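Local atomic coordinates of Stk_08120 (Sulfolobus tokodaii str. 7, PDB entry 2EJX), a protein that probably serves as a fatty acid carrier in a thermoacidophilic archaeon, with a fold of the Bet v 1-like kind. Residues A[87-92]-A[97-102]; A[65-70]-A[74-79]; A[13-18]-A[132-137]; A[22-25]-A[29-32]; A[54-59]-A[112-117]. All blocks are in the same frame, centred on the assembly; numbering follows the deposited sequence.

Interaction 1. Residues A[87-92]-A[97-102]; sequences YIRKKD and QIILEH
Tyr-87 and Ile-99 form a hydrogen-bonded antiparallel pair: Tyr-87 N gives a nearly straight bond to Ile-99 O (2.8 Å, 177° at the hydrogen) and Ile-99 N answers to Tyr-87 O at 2.9 Å. Arg-89 and Gln-97, the next hydrogen-bonded pair, repeat the pattern. Between them Ile-88 and Ile-98 make the non-hydrogen-bonded pair, where CA-H groups lean on carbonyls, Ile-98 CA lying 3.3 Å from Tyr-87 O. Lys-91 folds its chain over Gln-97 CB, its ammonium salt-bridged to Glu-10 on strand 7-12. The Tyr-87 ring, CG anti to its carbonyl carbon (chi1 -54°), meets Ile-99 O at its edge, while Arg-89 NH2 of its own strand lies over one face, toward the rim. The extended Arg-89 chain carries its guanidinium across Ile-99, whose CD1 touches one face 3.2 Å from NH1. Replacing Tyr-87 by alanine would probably open a gap beside Ile-99 and leave Arg-89 NH2 without the ring face it lies over. On the other face, Ile-88 and Ile-98 turn to Phe-24 of helix 17-24. This is a regular beta hairpin of strands 82-92 and 95-102 in the curved antiparallel sheet of a Bet v 1-like fold.

Interaction 2. Residues A[65-70]-A[74-79]; sequences RVYKGV and RIIYDS
Arg-74 and Tyr-67 face each other as a hydrogen-bonded pair in the beta hairpin of strands 58-69 and 72-79, inner neighbours in the antiparallel sheet of this Bet v 1-like fold. Arg-74 N reaches Tyr-67 O and Tyr-67 N returns to Arg-74 O, each at 2.8 Å. The side chain of Arg-74 then bends off to a salt bridge with Glu-72. Next comes Ile-75, in a non-hydrogen-bonded pair with Val-66: their side chains run side by side on the inner face, Ile-75 CG1 3.8 Å from Val-66 CG2, and both meet helix 27-34, at Thr-30 and Pro-27. Ile-76 returns to the exposed face and exchanges two backbone bonds with Arg-65, whose NH2 is salt-bridged to Glu-45. Ile-76 also packs diagonally on Tyr-67: with the ring's CG anti to the carbonyl carbon (chi1 -58°), CE2 comes within 3.7 Å of Ile-76 CD1, and Arg-74 O lies at the ring edge, 3.7 Å from CD2.

Interaction 3. Residues A[13-18]-A[132-137]; sequences TNQDID and LERIKR
Gln-15 and Arg-134 make the direct hydrogen bond of this surface contact, which ties the loop before helix 17-24 to the C-terminal part of helix 105-137. Arg-134 NH1 gives to Gln-15 OE1 at 2.8 Å, with 153° at the hydrogen and the oxygen in the guanidinium plane. The donor stands almost on the line of the amide C=O, while the amide and guanidinium planes are turned 67° apart. A bend in each chain, Gln-15 at chi2 (-83°) and Arg-134 at chi3, lets the side chains run alongside each other, pointing opposite ways.

Water adds a second link: one molecule accepts from Arg-134 NH1 at 3.1 Å and, weakly, from Asp-16 N.

Thr-13 OG1 accepts from Gln-15 N in an ST turn, and Asp-16, the N-cap of helix 17-24, accepts from Asp-18 N through OD1. On the helix Glu-133 OE1 takes Arg-137 NE at 2.8 Å and, weakly, Lys-136 NZ in a salt-bridge network.

Arg-134 NE has its own salt bridge, to the terminal carboxylate of Ile-139. One guanidinium thus links the helix, the chain end and the loop, its positive charge met by the carboxylate and its NH1 shared between a neutral amide and water.

Interaction 4. Residues A[22-25]-A[29-32]; sequences TIFS and FTIP
Ile-23 and Phe-24 meet Phe-29 and Thr-30 in a buried apolar contact between two consecutive short helices, 17-24 and 27-34, near the middle of the molecule. Ile-23 CG2 stands over the centre of the Phe-29 ring, a CH-pi contact 3.6 Å from Phe-29 CG and only 14° off the ring normal. Phe-29 is also half of a T-shaped pair: its edge is presented to a face of Phe-24, with planes at 83° and CE2 3.7 Å from Phe-24 CE1. Its CG lies opposite the backbone N (chi1 175°), a setting that carries the ring back toward helix 17-24, where both partners can reach it. In Bet v 1-like folds two short helices typically form a V that cradles the C-terminal part of the long helix. Here Phe-24 packs on Leu-122 of helix 105-137 and on Ile-88 and Ile-98 of the sheet; Phe-29 reaches Ile-129 and Glu-133 of the same long helix. The one hydrogen bond between the two segments comes from the Thr-30 hydroxyl, which donates to Phe-24 O, the modelled separation of 2.4 Å being improbably short. Ser-25 OG bonds to Thr-22 O at 2.6 Å.

Interaction 5. Residues A[54-59]-A[112-117]; sequences KFLAFS and KPYVSS
Phe-55 and Leu-56 lie at the start of a type II' beta turn running from Phe-55 to Phe-58, its ends joined by Phe-58 N to Phe-55 O at 2.9 Å, and this turn faces Tyr-114 on helix 105-137 across 7.8 Å between the CA atoms of Phe-55 and Tyr-114. The tyrosine ring is approached over one face by Phe-55 CB, which sits above its centre in a CH-pi contact, 4.0 Å from the centroid and 7° off the normal. The Phe-55 ring itself is turned 47° from that of Tyr-114, with CD1 4.1 Å from Tyr-114 CE2. Leu-56 crosses the phenol end, its CD2 3.4 Å from Tyr-114 OH. A water accepts from Leu-56 N at 2.9 Å and lies 3.4 Å from Tyr-114 OH, a weak link. With Tyr-114 reduced to alanine, Phe-55 CB would probably lose the ring over which it sits, and Leu-56 CD2 its phenol neighbour. Phe-55 and Leu-56 also touch Leu-110, and Pro-36 packs against both Phe-55 and Tyr-114, joining the hairpin of strands 48-55 and 58-69 to helix 105-137 beside the link from helix 27-34 to strand 38-42.

Overall arrangement
Interaction 4 is the buried core contact, made of rings and aliphatic carbons with one hydroxyl bond: Phe-24 touches Ile-88 and Ile-98 of interaction 1, and Thr-30 meets Ile-75 of interaction 2. Those two hairpins of one sheet rest on regular backbone bonds, the Ile-88, Ile-98, Val-66 and Ile-75 side turned to the helices, the other face mixing aliphatic, aromatic and charged side chains. They also touch through a probable hydrogen bond between Tyr-77 OH and His-102 ND1. Interactions 3 and 5 both use helix 105-137, about 27 Å apart between centres: a polar, partly water-mediated surface link near its C-terminal end, and a largely apolar contact with a hairpin turn near its start.

Interaction 1. Residues A[87-92]-A[97-102]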
# COMPACT_ATOMS: atom_id res chain seq x y z
N TYR A 87 -3.20 6.22 -2.42
CA TYR A 87 -2.89 7.32 -1.52
C TYR A 87 -2.81 6.86 -0.08
O TYR A 87 -3.64 6.08 0.36
CB TYR A 87 -4.01 8.35 -1.54
CG TYR A 87 -4.35 8.85 -2.92
CD1 TYR A 87 -3.78 10.02 -3.39
CD2 TYR A 87 -5.24 8.14 -3.74
CE1 TYR A 87 -4.09 10.49 -4.66
CE2 TYR A 87 -5.56 8.61 -5.01
CZ TYR A 87 -4.97 9.78 -5.46
OH TYR A 87 -5.26 10.29 -6.73
N ILE A 88 -1.83 7.39 0.65
CA ILE A 88 -1.80 7.30 2.10
C ILE A 88 -1.76 8.74 2.69
O ILE A 88 -0.81 9.49 2.43
CB ILE A 88 -0.65 6.37 2.62
CG1 ILE A 88 -0.67 4.99 1.90
CG2 ILE A 88 -0.81 6.16 4.17
CD1 ILE A 88 0.30 4.85 0.68
N ARG A 89 -2.81 9.13 3.43
CA ARG A 89 -2.95 10.52 3.88
C ARG A 89 -3.01 10.57 5.40
O ARG A 89 -3.79 9.85 6.00
CB ARG A 89 -4.20 11.18 3.30
CG ARG A 89 -4.29 11.16 1.77
CD ARG A 89 -5.63 11.77 1.30
NE ARG A 89 -5.70 11.84 -0.17
CZ ARG A 89 -6.81 11.66 -0.89
NH1 ARG A 89 -7.98 11.42 -0.31
NH2 ARG A 89 -6.73 11.74 -2.22
N LYS A 90 -2.14 11.38 6.00
CA LYS A 90 -2.22 11.64 7.41
C LYS A 90 -3.45 12.53 7.66
O LYS A 90 -3.60 13.57 7.03
CB LYS A 90 -0.93 12.31 7.91
CG LYS A 90 -1.05 12.88 9.33
CD LYS A 90 0.28 13.26 9.88
CE LYS A 90 0.13 14.06 11.15
NZ LYS A 90 1.41 14.71 11.54
N LYS A 91 -4.31 12.12 8.59
CA LYS A 91 -5.50 12.90 8.94
C LYS A 91 -5.31 13.68 10.23
O LYS A 91 -5.80 14.81 10.34
CB LYS A 91 -6.73 12.00 9.00
CG LYS A 91 -7.00 11.25 7.72
CD LYS A 91 -8.47 10.86 7.56
CE LYS A 91 -8.94 9.97 8.67
NZ LYS A 91 -10.21 9.28 8.31
N ASP A 92 -4.63 13.07 11.22
CA ASP A 92 -4.22 13.78 12.44
C ASP A 92 -3.10 12.99 13.04
O ASP A 92 -2.56 12.10 12.35
CB ASP A 92 -5.37 13.95 13.46
CG ASP A 92 -6.08 12.63 13.78
OD1 ASP A 92 -5.42 11.57 14.00
OD2 ASP A 92 -7.32 12.67 13.81
N GLN A 97 -5.51 7.71 6.38
CA GLN A 97 -6.45 7.12 5.42
C GLN A 97 -5.68 6.54 4.27
O GLN A 97 -4.76 7.18 3.76
CB GLN A 97 -7.43 8.23 4.91
CG GLN A 97 -8.71 7.70 4.19
CD GLN A 97 -9.78 7.04 5.08
OE1 GLN A 97 -10.64 6.31 4.58
NE2 GLN A 97 -9.74 7.31 6.35
N ILE A 98 -6.10 5.36 3.82
CA ILE A 98 -5.57 4.71 2.61
C ILE A 98 -6.71 4.65 1.61
O ILE A 98 -7.82 4.21 1.96
CB ILE A 98 -5.06 3.27 2.92
CG1 ILE A 98 -4.02 3.33 4.05
CG2 ILE A 98 -4.56 2.58 1.64
CD1 ILE A 98 -3.38 1.97 4.40
N ILE A 99 -6.43 5.15 0.40
CA ILE A 99 -7.42 5.15 -0.66
C ILE A 99 -6.75 4.55 -1.89
O ILE A 99 -5.74 5.09 -2.35
CB ILE A 99 -7.89 6.58 -1.05
CG1 ILE A 99 -8.39 7.36 0.18
CG2 ILE A 99 -8.98 6.52 -2.10
CD1 ILE A 99 -7.35 8.39 0.68
N LEU A 100 -7.31 3.48 -2.43
CA LEU A 100 -6.86 2.90 -3.69
C LEU A 100 -7.87 3.18 -4.81
O LEU A 100 -9.05 2.76 -4.72
CB LEU A 100 -6.69 1.39 -3.57
CG LEU A 100 -6.12 0.69 -4.83
CD1 LEU A 100 -4.72 1.17 -5.23
CD2 LEU A 100 -6.12 -0.86 -4.63
N GLU A 101 -7.42 3.87 -5.85
CA GLU A 101 -8.29 4.17 -6.99
C GLU A 101 -7.71 3.52 -8.25
O GLU A 101 -6.63 3.87 -8.70
CB GLU A 101 -8.46 5.68 -7.17
CG GLU A 101 -9.13 6.40 -6.02
CD GLU A 101 -9.19 7.92 -6.20
OE1 GLU A 101 -8.69 8.41 -7.23
OE2 GLU A 101 -9.70 8.62 -5.27
N HIS A 102 -8.44 2.54 -8.81
CA HIS A 102 -7.96 1.76 -9.93
C HIS A 102 -8.83 2.07 -11.16
O HIS A 102 -10.03 2.18 -11.03
CB HIS A 102 -8.05 0.28 -9.55
CG HIS A 102 -7.37 -0.64 -10.50
ND1 HIS A 102 -6.00 -0.71 -10.62
CD2 HIS A 102 -7.87 -1.54 -11.38
CE1 HIS A 102 -5.68 -1.60 -11.55
NE2 HIS A 102 -6.80 -2.12 -12.02

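Interaction 2. Residues A[65-70]-A[74-79]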
# COMPACT_ATOMS: atom_id res chain seq x y z
N ARG A 65 5.70 4.37 -9.12
CA ARG A 65 6.56 5.41 -8.51
C ARG A 65 5.85 6.05 -7.34
O ARG A 65 4.66 6.26 -7.37
CB ARG A 65 6.92 6.49 -9.55
CG ARG A 65 7.88 7.61 -9.04
CD ARG A 65 8.88 8.06 -10.12
NE ARG A 65 10.15 8.42 -9.47
CZ ARG A 65 11.36 8.29 -10.01
NH1 ARG A 65 11.50 7.81 -11.24
NH2 ARG A 65 12.43 8.64 -9.31
N VAL A 66 6.63 6.37 -6.30
CA VAL A 66 6.12 6.98 -5.08
C VAL A 66 6.49 8.47 -5.07
O VAL A 66 7.64 8.85 -5.39
CB VAL A 66 6.75 6.31 -3.84
CG1 VAL A 66 6.28 7.02 -2.56
CG2 VAL A 66 6.44 4.83 -3.82
N TYR A 67 5.51 9.30 -4.74
CA TYR A 67 5.70 10.71 -4.60
C TYR A 67 5.30 11.06 -3.18
O TYR A 67 4.22 10.67 -2.71
CB TYR A 67 4.86 11.49 -5.60
CG TYR A 67 5.17 11.11 -7.03
CD1 TYR A 67 6.17 11.79 -7.75
CD2 TYR A 67 4.51 10.04 -7.67
CE1 TYR A 67 6.48 11.45 -9.07
CE2 TYR A 67 4.81 9.69 -9.00
CZ TYR A 67 5.80 10.42 -9.69
OH TYR A 67 6.14 10.10 -10.99
N LYS A 68 6.20 11.76 -2.50
CA LYS A 68 5.98 12.24 -1.15
C LYS A 68 5.54 13.70 -1.14
O LYS A 68 6.09 14.54 -1.87
CB LYS A 68 7.26 12.01 -0.30
CG LYS A 68 7.75 10.56 -0.32
CD LYS A 68 8.87 10.34 0.69
CE LYS A 68 9.55 8.96 0.59
NZ LYS A 68 10.57 8.70 -0.47
N GLY A 69 4.55 14.02 -0.31
CA GLY A 69 4.07 15.37 -0.17
C GLY A 69 3.89 15.74 1.28
O GLY A 69 4.22 14.97 2.17
N VAL A 70 3.37 16.93 1.53
CA VAL A 70 3.03 17.28 2.88
C VAL A 70 1.95 16.29 3.31
O VAL A 70 0.89 16.18 2.69
CB VAL A 70 2.60 18.76 3.01
CG1 VAL A 70 2.13 19.09 4.42
CG2 VAL A 70 3.79 19.64 2.63
N ARG A 74 1.77 9.31 -2.37
CA ARG A 74 0.96 9.02 -3.54
C ARG A 74 1.76 8.04 -4.39
O ARG A 74 2.89 8.32 -4.78
CB ARG A 74 0.72 10.35 -4.27
CG ARG A 74 -0.46 10.39 -5.16
CD ARG A 74 -0.71 11.80 -5.74
NE ARG A 74 -1.22 12.71 -4.69
CZ ARG A 74 -1.89 13.84 -4.92
NH1 ARG A 74 -2.17 14.21 -6.17
NH2 ARG A 74 -2.30 14.60 -3.90
N ILE A 75 1.22 6.85 -4.63
CA ILE A 75 1.92 5.82 -5.41
C ILE A 75 1.16 5.66 -6.73
O ILE A 75 0.01 5.22 -6.75
CB ILE A 75 2.03 4.48 -4.66
CG1 ILE A 75 2.72 4.70 -3.30
CG2 ILE A 75 2.81 3.44 -5.49
CD1 ILE A 75 3.03 3.44 -2.49
N ILE A 76 1.80 6.07 -7.81
CA ILE A 76 1.19 5.97 -9.15
C ILE A 76 1.67 4.70 -9.81
O ILE A 76 2.86 4.43 -9.86
CB ILE A 76 1.54 7.22 -9.96
CG1 ILE A 76 1.01 8.44 -9.18
CG2 ILE A 76 0.94 7.15 -11.35
CD1 ILE A 76 1.25 9.79 -9.85
N TYR A 77 0.74 3.86 -10.29
CA TYR A 77 1.17 2.57 -10.82
C TYR A 77 0.46 2.22 -12.14
O TYR A 77 -0.60 2.79 -12.42
CB TYR A 77 0.92 1.46 -9.80
CG TYR A 77 -0.55 1.24 -9.50
CD1 TYR A 77 -1.32 0.38 -10.29
CD2 TYR A 77 -1.18 1.91 -8.41
CE1 TYR A 77 -2.68 0.17 -10.02
CE2 TYR A 77 -2.54 1.70 -8.15
CZ TYR A 77 -3.26 0.84 -8.97
OH TYR A 77 -4.56 0.64 -8.69
N ASP A 78 1.08 1.32 -12.90
CA ASP A 78 0.48 0.70 -14.11
C ASP A 78 0.65 -0.78 -14.09
O ASP A 78 1.65 -1.28 -13.65
CB ASP A 78 1.10 1.27 -15.42
CG ASP A 78 2.62 1.03 -15.53
OD1 ASP A 78 3.39 1.95 -15.14
OD2 ASP A 78 3.06 -0.05 -16.02
N SER A 79 -0.32 -1.52 -14.62
CA SER A 79 -0.16 -2.96 -14.69
C SER A 79 -0.90 -3.46 -15.91
O SER A 79 -1.61 -2.67 -16.55
CB SER A 79 -0.75 -3.66 -13.47
OG SER A 79 -2.16 -3.71 -13.57

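Interaction 3. Residues A[13-18]-A[132-137]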
# COMPACT_ATOMS: atom_id res chain seq x y z
N THR A 13 -3.51 4.67 14.89
CA THR A 13 -2.21 4.22 15.38
C THR A 13 -1.73 5.02 16.59
O THR A 13 -1.98 6.22 16.69
CB THR A 13 -1.12 4.28 14.25
OG1 THR A 13 0.17 3.90 14.75
CG2 THR A 13 -0.99 5.70 13.69
N ASN A 14 -1.11 4.32 17.53
CA ASN A 14 -0.36 4.93 18.61
C ASN A 14 1.13 5.03 18.33
O ASN A 14 1.91 5.41 19.22
CB ASN A 14 -0.55 4.09 19.87
CG ASN A 14 -1.90 4.27 20.50
OD1 ASN A 14 -2.57 5.29 20.30
ND2 ASN A 14 -2.28 3.31 21.34
N GLN A 15 1.56 4.62 17.14
CA GLN A 15 2.97 4.73 16.79
C GLN A 15 3.20 6.16 16.31
O GLN A 15 2.23 6.87 16.00
CB GLN A 15 3.34 3.72 15.68
CG GLN A 15 3.59 2.29 16.13
CD GLN A 15 5.00 2.11 16.64
OE1 GLN A 15 5.83 3.00 16.50
NE2 GLN A 15 5.26 0.97 17.25
N ASP A 16 4.46 6.61 16.27
CA ASP A 16 4.75 7.96 15.81
C ASP A 16 4.25 8.05 14.38
O ASP A 16 4.72 7.33 13.50
CB ASP A 16 6.25 8.28 15.87
CG ASP A 16 6.59 9.66 15.32
OD1 ASP A 16 6.39 9.93 14.13
OD2 ASP A 16 7.08 10.51 16.10
N ILE A 17 3.31 8.95 14.16
CA ILE A 17 2.62 9.02 12.87
C ILE A 17 3.55 9.33 11.70
O ILE A 17 3.28 8.92 10.60
CB ILE A 17 1.44 10.06 12.89
CG1 ILE A 17 0.59 9.91 11.61
CG2 ILE A 17 1.97 11.53 13.08
CD1 ILE A 17 -0.36 8.70 11.59
N ASP A 18 4.63 10.05 11.95
CA ASP A 18 5.49 10.44 10.88
C ASP A 18 6.36 9.27 10.49
O ASP A 18 6.60 9.02 9.31
CB ASP A 18 6.25 11.73 11.25
CG ASP A 18 5.29 12.92 11.37
OD1 ASP A 18 4.39 13.09 10.50
OD2 ASP A 18 5.38 13.66 12.37
N LEU A 132 7.64 -3.98 14.53
CA LEU A 132 8.61 -4.88 13.87
C LEU A 132 9.36 -4.23 12.69
O LEU A 132 10.58 -4.45 12.55
CB LEU A 132 7.87 -6.17 13.41
CG LEU A 132 7.47 -7.05 14.58
CD1 LEU A 132 6.61 -8.22 14.05
CD2 LEU A 132 8.69 -7.62 15.32
N GLU A 133 8.66 -3.45 11.85
CA GLU A 133 9.34 -2.68 10.79
C GLU A 133 10.40 -1.75 11.37
O GLU A 133 11.49 -1.65 10.86
CB GLU A 133 8.30 -1.89 9.93
CG GLU A 133 7.44 -2.80 9.02
CD GLU A 133 8.32 -3.51 7.96
OE1 GLU A 133 9.39 -3.00 7.55
OE2 GLU A 133 7.92 -4.61 7.56
N ARG A 134 10.05 -1.05 12.43
CA ARG A 134 10.99 -0.14 13.07
C ARG A 134 12.26 -0.81 13.62
O ARG A 134 13.36 -0.23 13.60
CB ARG A 134 10.26 0.58 14.18
CG ARG A 134 9.31 1.62 13.60
CD ARG A 134 8.68 2.44 14.74
NE ARG A 134 9.64 3.44 15.21
CZ ARG A 134 9.35 4.45 16.03
NH1 ARG A 134 8.13 4.57 16.50
NH2 ARG A 134 10.30 5.35 16.39
N ILE A 135 12.09 -2.01 14.16
CA ILE A 135 13.22 -2.74 14.75
C ILE A 135 14.16 -3.08 13.59
O ILE A 135 15.38 -2.86 13.66
CB ILE A 135 12.79 -4.02 15.54
CG1 ILE A 135 12.09 -3.67 16.87
CG2 ILE A 135 14.04 -4.88 15.88
CD1 ILE A 135 11.27 -4.82 17.44
N LYS A 136 13.58 -3.55 12.49
CA LYS A 136 14.38 -3.98 11.33
C LYS A 136 15.02 -2.79 10.62
O LYS A 136 16.18 -2.88 10.17
CB LYS A 136 13.52 -4.77 10.36
CG LYS A 136 14.22 -5.13 9.06
CD LYS A 136 13.19 -5.51 7.96
CE LYS A 136 12.27 -4.33 7.59
NZ LYS A 136 11.72 -4.38 6.18
N ARG A 137 14.29 -1.69 10.50
CA ARG A 137 14.80 -0.47 9.80
C ARG A 137 15.67 0.43 10.63
O ARG A 137 16.32 1.35 10.07
CB ARG A 137 13.63 0.36 9.20
CG ARG A 137 12.82 -0.38 8.23
CD ARG A 137 11.41 0.21 8.05
NE ARG A 137 10.64 -0.57 7.08
CZ ARG A 137 10.62 -0.35 5.75
NH1 ARG A 137 11.29 0.66 5.22
NH2 ARG A 137 9.90 -1.14 4.96
O HOH W 1 6.22 5.87 18.56

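Interaction 4. Residues A[22-25]-A[29-32]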
# COMPACT_ATOMS: atom_id res chain seq x y z
N THR A 22 6.27 7.49 6.81
CA THR A 22 7.53 7.17 6.14
C THR A 22 7.63 5.71 5.69
O THR A 22 8.07 5.43 4.58
CB THR A 22 8.77 7.56 7.01
OG1 THR A 22 8.71 8.96 7.29
CG2 THR A 22 10.07 7.29 6.27
N ILE A 23 7.22 4.76 6.55
CA ILE A 23 7.18 3.36 6.19
C ILE A 23 6.21 3.12 5.02
O ILE A 23 6.53 2.39 4.09
CB ILE A 23 6.95 2.45 7.45
CG1 ILE A 23 8.16 2.58 8.38
CG2 ILE A 23 6.64 0.96 7.11
CD1 ILE A 23 7.92 1.94 9.80
N PHE A 24 5.06 3.76 5.03
CA PHE A 24 4.10 3.60 3.94
C PHE A 24 4.65 4.15 2.61
O PHE A 24 4.26 3.65 1.54
CB PHE A 24 2.75 4.27 4.31
CG PHE A 24 1.79 3.33 4.97
CD1 PHE A 24 1.20 2.30 4.24
CD2 PHE A 24 1.48 3.46 6.35
CE1 PHE A 24 0.32 1.40 4.84
CE2 PHE A 24 0.58 2.59 6.94
CZ PHE A 24 0.01 1.55 6.20
N SER A 25 5.61 5.08 2.68
CA SER A 25 6.29 5.64 1.45
C SER A 25 7.30 4.68 0.85
O SER A 25 7.82 4.90 -0.24
CB SER A 25 6.98 6.97 1.76
OG SER A 25 8.23 6.78 2.42
N PHE A 29 7.24 -2.05 1.45
CA PHE A 29 6.29 -2.29 2.53
C PHE A 29 4.87 -2.36 2.00
O PHE A 29 4.18 -3.42 2.07
CB PHE A 29 6.40 -1.21 3.63
CG PHE A 29 5.35 -1.34 4.72
CD1 PHE A 29 5.48 -2.34 5.73
CD2 PHE A 29 4.24 -0.51 4.75
CE1 PHE A 29 4.50 -2.50 6.73
CE2 PHE A 29 3.22 -0.66 5.76
CZ PHE A 29 3.36 -1.64 6.77
N THR A 30 4.48 -1.24 1.39
CA THR A 30 3.08 -0.91 1.10
C THR A 30 2.46 -1.85 0.06
O THR A 30 1.32 -2.27 0.23
CB THR A 30 2.97 0.55 0.69
OG1 THR A 30 3.43 1.38 1.78
CG2 THR A 30 1.53 0.93 0.32
N ILE A 31 3.19 -2.16 -1.01
CA ILE A 31 2.62 -2.95 -2.10
C ILE A 31 2.31 -4.40 -1.69
O ILE A 31 1.20 -4.86 -1.91
CB ILE A 31 3.47 -2.83 -3.44
CG1 ILE A 31 3.62 -1.37 -3.87
CG2 ILE A 31 2.89 -3.63 -4.56
CD1 ILE A 31 2.35 -0.67 -4.18
N PRO A 32 3.29 -5.14 -1.09
CA PRO A 32 2.95 -6.49 -0.63
C PRO A 32 1.86 -6.51 0.45
O PRO A 32 1.06 -7.45 0.52
CB PRO A 32 4.29 -7.00 -0.07
CG PRO A 32 5.32 -6.15 -0.81
CD PRO A 32 4.71 -4.83 -0.85

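Interaction 5. Residues A[54-59]-A[112-117]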
# COMPACT_ATOMS: atom_id res chain seq x y z
N LYS A 54 -0.80 -12.50 -7.99
CA LYS A 54 -1.92 -13.27 -8.55
C LYS A 54 -3.12 -13.28 -7.60
O LYS A 54 -2.96 -13.34 -6.37
CB LYS A 54 -1.46 -14.68 -8.87
CG LYS A 54 -2.53 -15.61 -9.48
CD LYS A 54 -1.96 -16.93 -9.85
CE LYS A 54 -2.92 -17.67 -10.79
NZ LYS A 54 -2.27 -18.92 -11.28
N PHE A 55 -4.33 -13.22 -8.16
CA PHE A 55 -5.55 -13.49 -7.39
C PHE A 55 -6.51 -14.19 -8.35
O PHE A 55 -6.53 -13.88 -9.55
CB PHE A 55 -6.17 -12.24 -6.79
CG PHE A 55 -6.59 -11.23 -7.80
CD1 PHE A 55 -7.90 -11.16 -8.24
CD2 PHE A 55 -5.65 -10.35 -8.35
CE1 PHE A 55 -8.28 -10.24 -9.20
CE2 PHE A 55 -6.03 -9.41 -9.32
CZ PHE A 55 -7.34 -9.37 -9.75
N LEU A 56 -7.27 -15.14 -7.82
CA LEU A 56 -8.04 -16.06 -8.65
C LEU A 56 -7.11 -16.63 -9.74
O LEU A 56 -5.97 -16.98 -9.45
CB LEU A 56 -9.27 -15.35 -9.24
CG LEU A 56 -10.27 -14.77 -8.21
CD1 LEU A 56 -11.24 -13.87 -8.95
CD2 LEU A 56 -11.02 -15.83 -7.46
N ALA A 57 -7.59 -16.69 -10.99
CA ALA A 57 -6.75 -17.19 -12.09
C ALA A 57 -5.84 -16.13 -12.73
O ALA A 57 -5.13 -16.43 -13.70
CB ALA A 57 -7.61 -17.87 -13.17
N PHE A 58 -5.80 -14.93 -12.15
CA PHE A 58 -5.19 -13.81 -12.81
C PHE A 58 -3.86 -13.34 -12.24
O PHE A 58 -3.85 -12.65 -11.24
CB PHE A 58 -6.18 -12.65 -12.81
CG PHE A 58 -7.53 -13.07 -13.28
CD1 PHE A 58 -7.71 -13.45 -14.60
CD2 PHE A 58 -8.60 -13.14 -12.41
CE1 PHE A 58 -8.97 -13.88 -15.05
CE2 PHE A 58 -9.87 -13.57 -12.84
CZ PHE A 58 -10.04 -13.94 -14.16
N SER A 59 -2.77 -13.68 -12.91
CA SER A 59 -1.47 -13.09 -12.63
C SER A 59 -1.39 -11.69 -13.17
O SER A 59 -1.95 -11.36 -14.24
CB SER A 59 -0.37 -13.92 -13.27
OG SER A 59 -0.38 -15.21 -12.67
N LYS A 112 -11.24 -6.48 -5.37
CA LYS A 112 -11.75 -5.79 -4.17
C LYS A 112 -11.72 -6.58 -2.85
O LYS A 112 -11.17 -6.05 -1.87
CB LYS A 112 -13.12 -5.12 -4.35
CG LYS A 112 -13.36 -4.08 -3.24
CD LYS A 112 -14.65 -3.30 -3.45
CE LYS A 112 -14.80 -2.24 -2.36
NZ LYS A 112 -16.21 -1.74 -2.33
N PRO A 113 -12.29 -7.81 -2.81
CA PRO A 113 -12.23 -8.46 -1.50
C PRO A 113 -10.81 -8.78 -1.00
O PRO A 113 -10.62 -8.90 0.20
CB PRO A 113 -12.99 -9.77 -1.70
CG PRO A 113 -13.03 -9.98 -3.16
CD PRO A 113 -12.98 -8.65 -3.80
N TYR A 114 -9.85 -8.94 -1.90
CA TYR A 114 -8.44 -9.20 -1.54
C TYR A 114 -7.82 -7.93 -0.96
O TYR A 114 -7.20 -7.94 0.11
CB TYR A 114 -7.66 -9.66 -2.78
CG TYR A 114 -8.19 -10.97 -3.28
CD1 TYR A 114 -7.76 -12.17 -2.72
CD2 TYR A 114 -9.17 -11.00 -4.28
CE1 TYR A 114 -8.27 -13.38 -3.16
CE2 TYR A 114 -9.70 -12.19 -4.72
CZ TYR A 114 -9.23 -13.39 -4.17
OH TYR A 114 -9.77 -14.58 -4.60
N VAL A 115 -8.06 -6.82 -1.62
CA VAL A 115 -7.58 -5.53 -1.11
C VAL A 115 -8.25 -5.16 0.21
O VAL A 115 -7.57 -4.71 1.12
CB VAL A 115 -7.79 -4.40 -2.14
CG1 VAL A 115 -7.52 -3.03 -1.52
CG2 VAL A 115 -6.83 -4.62 -3.32
N SER A 116 -9.57 -5.32 0.30
CA SER A 116 -10.27 -5.01 1.56
C SER A 116 -9.82 -5.93 2.69
O SER A 116 -9.67 -5.48 3.83
CB SER A 116 -11.80 -5.00 1.43
OG SER A 116 -12.21 -6.28 1.01
N SER A 117 -9.57 -7.20 2.41
CA SER A 117 -9.07 -8.09 3.48
C SER A 117 -7.68 -7.61 3.97
O SER A 117 -7.34 -7.66 5.18
CB SER A 117 -9.02 -9.54 2.96
OG SER A 117 -8.30 -10.34 3.90
O HOH W 2 -6.75 -16.04 -5.15